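Local atomic coordinates of dehydrogenase (Chromobacterium violaceum, PDB entry 3Q2I), a protein that probably oxidises UDP-linked N-acetylglucosaminuronic acid with NAD as cofactor, a step in the biosynthesis of 2,3-diacetamido-2,3-dideoxy-D-mannuronic acid. Residues 148-162 and 253-265. Sequence-based numbering, arbitrary orientation.
Sequences MQEKRFGRIYMVNVN and GSITILGEKGSVR
S254 pairs with N162 through two backbone hydrogen bonds, opening the antiparallel register of strands 156-162 and 253-259; the S254 hydroxyl itself is bonded to E252. A water donates to S254 OG and to N160 O, and also bonds T256 OG1. I255 lies on the other face of the sheet, where its CG1 meets V161 CG2 at 3.8 Å. I257, on that same face, sets CG2 over one face of the F153 ring, 4.0 Å from the ring centroid, a CH-pi contact. Methyl CE of M148 reaches the same CG2 tip to tip, brought there by a bend at chi2 (-46°). At L258 the register slips: its O accepts from both Y157 N and M158 N, a classic beta bulge. Past G259, E260 N bonds R155 O, and E260 OE1 returns to R155 N through its anti lone pair in a nearly straight bond (178°). K261 N reaches F153 O from above the carbonyl plane. On strand 262-265, V264 crosses F153 at about a right angle. Two neighbouring strands of the C-terminal domain's mixed sheet are thus joined; beside apolar M158 and L258, which packs on F164 of a second subunit, one water satisfies buried polar groups.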
loop_
_atom_site.group_PDB
_atom_site.type_symbol
_atom_site.label_atom_id
_atom_site.label_comp_id
_atom_site.label_asym_id
_atom_site.label_seq_id
_atom_site.Cartn_x
_atom_site.Cartn_y
_atom_site.Cartn_z
ATOM N N MET A 148 -32.170 -17.677 15.344
ATOM C CA MET A 148 -30.778 -17.339 15.625
ATOM C C MET A 148 -30.487 -17.499 17.113
ATOM O O MET A 148 -29.533 -18.176 17.478
ATOM C CB MET A 148 -30.463 -15.897 15.231
ATOM C CG MET A 148 -30.084 -15.727 13.785
ATOM S SD MET A 148 -28.878 -16.960 13.242
ATOM C CE MET A 148 -29.212 -16.878 11.512
ATOM N N GLN A 149 -31.294 -16.863 17.963
ATOM C CA GLN A 149 -31.106 -16.986 19.427
ATOM C C GLN A 149 -31.097 -18.435 19.926
ATOM O O GLN A 149 -30.377 -18.772 20.865
ATOM C CB GLN A 149 -32.173 -16.182 20.183
ATOM C CG GLN A 149 -31.975 -14.672 20.074
ATOM C CD GLN A 149 -33.225 -13.864 20.406
ATOM O OE1 GLN A 149 -34.327 -14.404 20.518
ATOM N NE2 GLN A 149 -33.050 -12.570 20.601
ATOM N N GLU A 150 -31.901 -19.296 19.318
ATOM C CA GLU A 150 -31.912 -20.707 19.691
ATOM C C GLU A 150 -30.764 -21.521 19.091
ATOM O O GLU A 150 -30.655 -22.706 19.367
ATOM C CB GLU A 150 -33.248 -21.339 19.301
ATOM C CG GLU A 150 -34.442 -20.561 19.788
ATOM C CD GLU A 150 -35.044 -21.242 20.990
ATOM O OE1 GLU A 150 -36.127 -21.855 20.830
ATOM O OE2 GLU A 150 -34.383 -21.220 22.057
ATOM N N LYS A 151 -29.930 -20.900 18.260
ATOM C CA LYS A 151 -28.869 -21.606 17.526
ATOM C C LYS A 151 -29.371 -22.700 16.585
ATOM O O LYS A 151 -28.722 -23.725 16.406
ATOM C CB LYS A 151 -27.815 -22.150 18.494
ATOM C CG LYS A 151 -27.612 -21.225 19.672
ATOM C CD LYS A 151 -26.388 -21.581 20.504
ATOM C CE LYS A 151 -25.777 -20.314 21.098
ATOM N NZ LYS A 151 -24.287 -20.305 20.925
ATOM N N ARG A 152 -30.509 -22.480 15.947
ATOM C CA ARG A 152 -31.070 -23.510 15.089
ATOM C C ARG A 152 -30.208 -23.791 13.853
ATOM O O ARG A 152 -30.277 -24.880 13.290
ATOM C CB ARG A 152 -32.503 -23.149 14.702
ATOM C CG ARG A 152 -33.436 -23.036 15.917
ATOM C CD ARG A 152 -34.862 -22.897 15.437
ATOM N NE ARG A 152 -35.326 -24.161 14.851
ATOM C CZ ARG A 152 -36.452 -24.274 14.155
ATOM N NH1 ARG A 152 -36.788 -25.449 13.641
ATOM N NH2 ARG A 152 -37.184 -23.197 13.882
ATOM N N PHE A 153 -29.389 -22.825 13.432
ATOM C CA PHE A 153 -28.598 -23.046 12.219
ATOM C C PHE A 153 -27.287 -23.787 12.508
ATOM O O PHE A 153 -26.598 -24.252 11.591
ATOM C CB PHE A 153 -28.245 -21.706 11.538
ATOM C CG PHE A 153 -29.430 -20.983 10.953
ATOM C CD1 PHE A 153 -29.791 -21.167 9.621
ATOM C CD2 PHE A 153 -30.127 -20.047 11.698
ATOM C CE1 PHE A 153 -30.838 -20.461 9.057
ATOM C CE2 PHE A 153 -31.182 -19.361 11.154
ATOM C CZ PHE A 153 -31.555 -19.557 9.829
ATOM N N GLY A 154 -26.891 -23.873 13.774
ATOM C CA GLY A 154 -25.515 -24.207 14.103
ATOM C C GLY A 154 -24.627 -23.137 13.450
ATOM O O GLY A 154 -24.996 -21.979 13.404
ATOM N N ARG A 155 -23.451 -23.536 12.995
ATOM C CA ARG A 155 -22.483 -22.582 12.431
ATOM C C ARG A 155 -23.075 -21.957 11.165
ATOM O O ARG A 155 -23.516 -22.679 10.290
ATOM C CB ARG A 155 -21.178 -23.322 12.112
ATOM C CG ARG A 155 -20.126 -22.384 11.494
ATOM C CD ARG A 155 -18.720 -22.952 11.394
ATOM N NE ARG A 155 -17.766 -21.837 11.296
ATOM C CZ ARG A 155 -16.445 -21.969 11.272
ATOM N NH1 ARG A 155 -15.677 -20.894 11.165
ATOM N NH2 ARG A 155 -15.895 -23.174 11.358
ATOM N N ILE A 156 -23.056 -20.626 11.044
ATOM C CA ILE A 156 -23.505 -19.965 9.821
ATOM C C ILE A 156 -22.379 -19.926 8.790
ATOM O O ILE A 156 -21.226 -19.632 9.138
ATOM C CB ILE A 156 -23.934 -18.495 10.085
ATOM C CG1 ILE A 156 -24.908 -18.428 11.268
ATOM C CG2 ILE A 156 -24.423 -17.796 8.837
ATOM C CD1 ILE A 156 -26.157 -19.119 10.980
ATOM N N TYR A 157 -22.760 -20.208 7.546
ATOM C CA TYR A 157 -21.790 -20.300 6.467
ATOM C C TYR A 157 -21.948 -19.199 5.433
ATOM O O TYR A 157 -20.950 -18.638 4.991
ATOM C CB TYR A 157 -21.905 -21.624 5.693
ATOM C CG TYR A 157 -21.672 -22.831 6.596
ATOM C CD1 TYR A 157 -20.628 -22.854 7.524
ATOM C CD2 TYR A 157 -22.453 -23.968 6.453
ATOM C CE1 TYR A 157 -20.342 -24.000 8.275
ATOM C CE2 TYR A 157 -22.178 -25.089 7.204
ATOM C CZ TYR A 157 -21.159 -25.080 8.119
ATOM O OH TYR A 157 -20.875 -26.210 8.844
ATOM N N MET A 158 -23.179 -18.896 5.016
ATOM C CA MET A 158 -23.449 -18.094 3.849
ATOM C C MET A 158 -24.727 -17.293 4.008
ATOM O O MET A 158 -25.762 -17.794 4.437
ATOM C CB MET A 158 -23.495 -18.997 2.606
ATOM C CG MET A 158 -23.931 -18.353 1.278
ATOM S SD MET A 158 -22.960 -16.887 0.798
ATOM C CE MET A 158 -21.294 -17.547 0.877
ATOM N N VAL A 159 -24.653 -16.010 3.680
ATOM C CA VAL A 159 -25.765 -15.067 3.809
ATOM C C VAL A 159 -25.873 -14.239 2.524
ATOM O O VAL A 159 -24.842 -13.798 1.971
ATOM C CB VAL A 159 -25.567 -14.123 5.037
ATOM C CG1 VAL A 159 -26.762 -13.166 5.167
ATOM C CG2 VAL A 159 -25.444 -14.908 6.322
ATOM N N ASN A 160 -27.092 -14.064 1.981
ATOM C CA ASN A 160 -27.306 -13.147 0.867
ATOM C C ASN A 160 -28.493 -12.268 1.137
ATOM O O ASN A 160 -29.558 -12.783 1.485
ATOM C CB ASN A 160 -27.473 -13.920 -0.451
ATOM C CG ASN A 160 -27.814 -13.037 -1.610
ATOM O OD1 ASN A 160 -28.838 -13.228 -2.251
ATOM N ND2 ASN A 160 -26.954 -12.081 -1.930
ATOM N N VAL A 161 -28.309 -10.964 1.067
ATOM C CA VAL A 161 -29.419 -10.000 1.179
ATOM C C VAL A 161 -29.585 -9.285 -0.176
ATOM O O VAL A 161 -28.615 -8.735 -0.715
ATOM C CB VAL A 161 -29.135 -8.974 2.275
ATOM C CG1 VAL A 161 -30.209 -7.879 2.333
ATOM C CG2 VAL A 161 -29.034 -9.679 3.616
ATOM N N ASN A 162 -30.803 -9.164 -0.710
ATOM C CA ASN A 162 -31.059 -8.433 -1.949
ATOM C C ASN A 162 -32.127 -7.407 -1.687
ATOM O O ASN A 162 -33.145 -7.703 -1.059
ATOM C CB ASN A 162 -31.591 -9.311 -3.082
ATOM C CG ASN A 162 -30.578 -10.336 -3.539
ATOM O OD1 ASN A 162 -29.383 -10.079 -3.593
ATOM N ND2 ASN A 162 -31.077 -11.478 -3.990
ATOM N N GLY A 253 -37.066 -7.883 -1.593
ATOM C CA GLY A 253 -36.393 -7.536 -0.334
ATOM C C GLY A 253 -36.244 -8.877 0.325
ATOM O O GLY A 253 -37.220 -9.449 0.834
ATOM N N SER A 254 -35.037 -9.459 0.300
ATOM C CA SER A 254 -34.887 -10.843 0.759
ATOM C C SER A 254 -33.631 -11.067 1.564
ATOM O O SER A 254 -32.661 -10.312 1.448
ATOM C CB SER A 254 -34.874 -11.887 -0.360
ATOM O OG SER A 254 -33.691 -11.743 -1.145
ATOM N N ILE A 255 -33.658 -12.132 2.341
ATOM C CA ILE A 255 -32.462 -12.633 2.992
ATOM C C ILE A 255 -32.457 -14.130 2.946
ATOM O O ILE A 255 -33.462 -14.784 3.326
ATOM C CB ILE A 255 -32.314 -12.080 4.435
ATOM C CG1 ILE A 255 -30.998 -12.561 5.064
ATOM C CG2 ILE A 255 -33.526 -12.434 5.391
ATOM C CD1 ILE A 255 -30.606 -11.873 6.420
ATOM N N THR A 256 -31.281 -14.682 2.654
ATOM C CA THR A 256 -31.098 -16.124 2.659
ATOM C C THR A 256 -30.007 -16.423 3.659
ATOM O O THR A 256 -28.991 -15.722 3.674
ATOM C CB THR A 256 -30.634 -16.606 1.274
ATOM O OG1 THR A 256 -31.663 -16.285 0.335
ATOM C CG2 THR A 256 -30.389 -18.097 1.306
ATOM N N ILE A 257 -30.229 -17.371 4.571
ATOM C CA ILE A 257 -29.236 -17.746 5.572
ATOM C C ILE A 257 -29.013 -19.230 5.548
ATOM O O ILE A 257 -29.991 -19.985 5.637
ATOM C CB ILE A 257 -29.656 -17.369 7.018
ATOM C CG1 ILE A 257 -29.970 -15.858 7.059
ATOM C CG2 ILE A 257 -28.543 -17.791 7.975
ATOM C CD1 ILE A 257 -30.611 -15.387 8.394
ATOM N N LEU A 258 -27.769 -19.652 5.353
ATOM C CA LEU A 258 -27.353 -21.045 5.268
ATOM C C LEU A 258 -26.359 -21.368 6.339
ATOM O O LEU A 258 -25.312 -20.730 6.415
ATOM C CB LEU A 258 -26.711 -21.305 3.903
ATOM C CG LEU A 258 -27.530 -20.917 2.666
ATOM C CD1 LEU A 258 -26.797 -21.302 1.404
ATOM C CD2 LEU A 258 -28.957 -21.609 2.729
ATOM N N GLY A 259 -26.696 -22.354 7.189
ATOM C CA GLY A 259 -25.739 -22.877 8.139
ATOM C C GLY A 259 -25.674 -24.391 8.182
ATOM O O GLY A 259 -26.204 -25.086 7.323
ATOM N N GLU A 260 -24.917 -24.879 9.150
ATOM C CA GLU A 260 -24.618 -26.311 9.286
ATOM C C GLU A 260 -25.903 -27.130 9.314
ATOM O O GLU A 260 -26.010 -28.216 8.700
ATOM C CB GLU A 260 -23.828 -26.429 10.575
ATOM C CG GLU A 260 -23.345 -27.805 11.019
ATOM C CD GLU A 260 -22.800 -27.719 12.470
ATOM O OE1 GLU A 260 -22.788 -26.632 13.127
ATOM O OE2 GLU A 260 -22.362 -28.773 12.971
ATOM N N LYS A 261 -26.882 -26.624 10.050
ATOM C CA LYS A 261 -28.064 -27.440 10.268
ATOM C C LYS A 261 -29.365 -26.708 9.978
ATOM O O LYS A 261 -30.429 -27.056 10.500
ATOM C CB LYS A 261 -28.030 -28.093 11.645
ATOM C CG LYS A 261 -28.033 -27.120 12.786
ATOM C CD LYS A 261 -27.664 -27.840 14.089
ATOM C CE LYS A 261 -27.838 -26.920 15.295
ATOM N NZ LYS A 261 -28.152 -27.664 16.550
ATOM N N GLY A 262 -29.331 -25.766 9.039
ATOM C CA GLY A 262 -30.515 -25.016 8.704
ATOM C C GLY A 262 -30.332 -24.168 7.466
ATOM O O GLY A 262 -29.208 -23.706 7.210
ATOM N N SER A 263 -31.402 -23.971 6.702
ATOM C CA SER A 263 -31.388 -23.134 5.489
ATOM C C SER A 263 -32.704 -22.368 5.438
ATOM O O SER A 263 -33.801 -22.960 5.528
ATOM C CB SER A 263 -31.234 -23.967 4.209
ATOM O OG SER A 263 -30.017 -24.698 4.218
ATOM N N VAL A 264 -32.640 -21.049 5.359
ATOM C CA VAL A 264 -33.841 -20.236 5.333
ATOM C C VAL A 264 -33.780 -19.185 4.239
ATOM O O VAL A 264 -32.689 -18.687 3.909
ATOM C CB VAL A 264 -34.036 -19.554 6.693
ATOM C CG1 VAL A 264 -34.970 -18.373 6.612
ATOM C CG2 VAL A 264 -34.525 -20.568 7.699
ATOM N N ARG A 265 -34.914 -18.896 3.611
ATOM C CA ARG A 265 -35.045 -17.722 2.798
ATOM C C ARG A 265 -36.355 -17.040 3.110
ATOM O O ARG A 265 -37.429 -17.665 3.094
ATOM C CB ARG A 265 -34.966 -18.079 1.301
ATOM C CG ARG A 265 -35.082 -16.827 0.393
ATOM C CD ARG A 265 -35.244 -17.233 -1.073
ATOM N NE ARG A 265 -34.543 -16.347 -2.005
ATOM C CZ ARG A 265 -35.051 -15.219 -2.519
ATOM N NH1 ARG A 265 -36.246 -14.782 -2.134
ATOM N NH2 ARG A 265 -34.365 -14.497 -3.409
HETATM O O HOH W 1 -31.673 -13.572 -0.497
#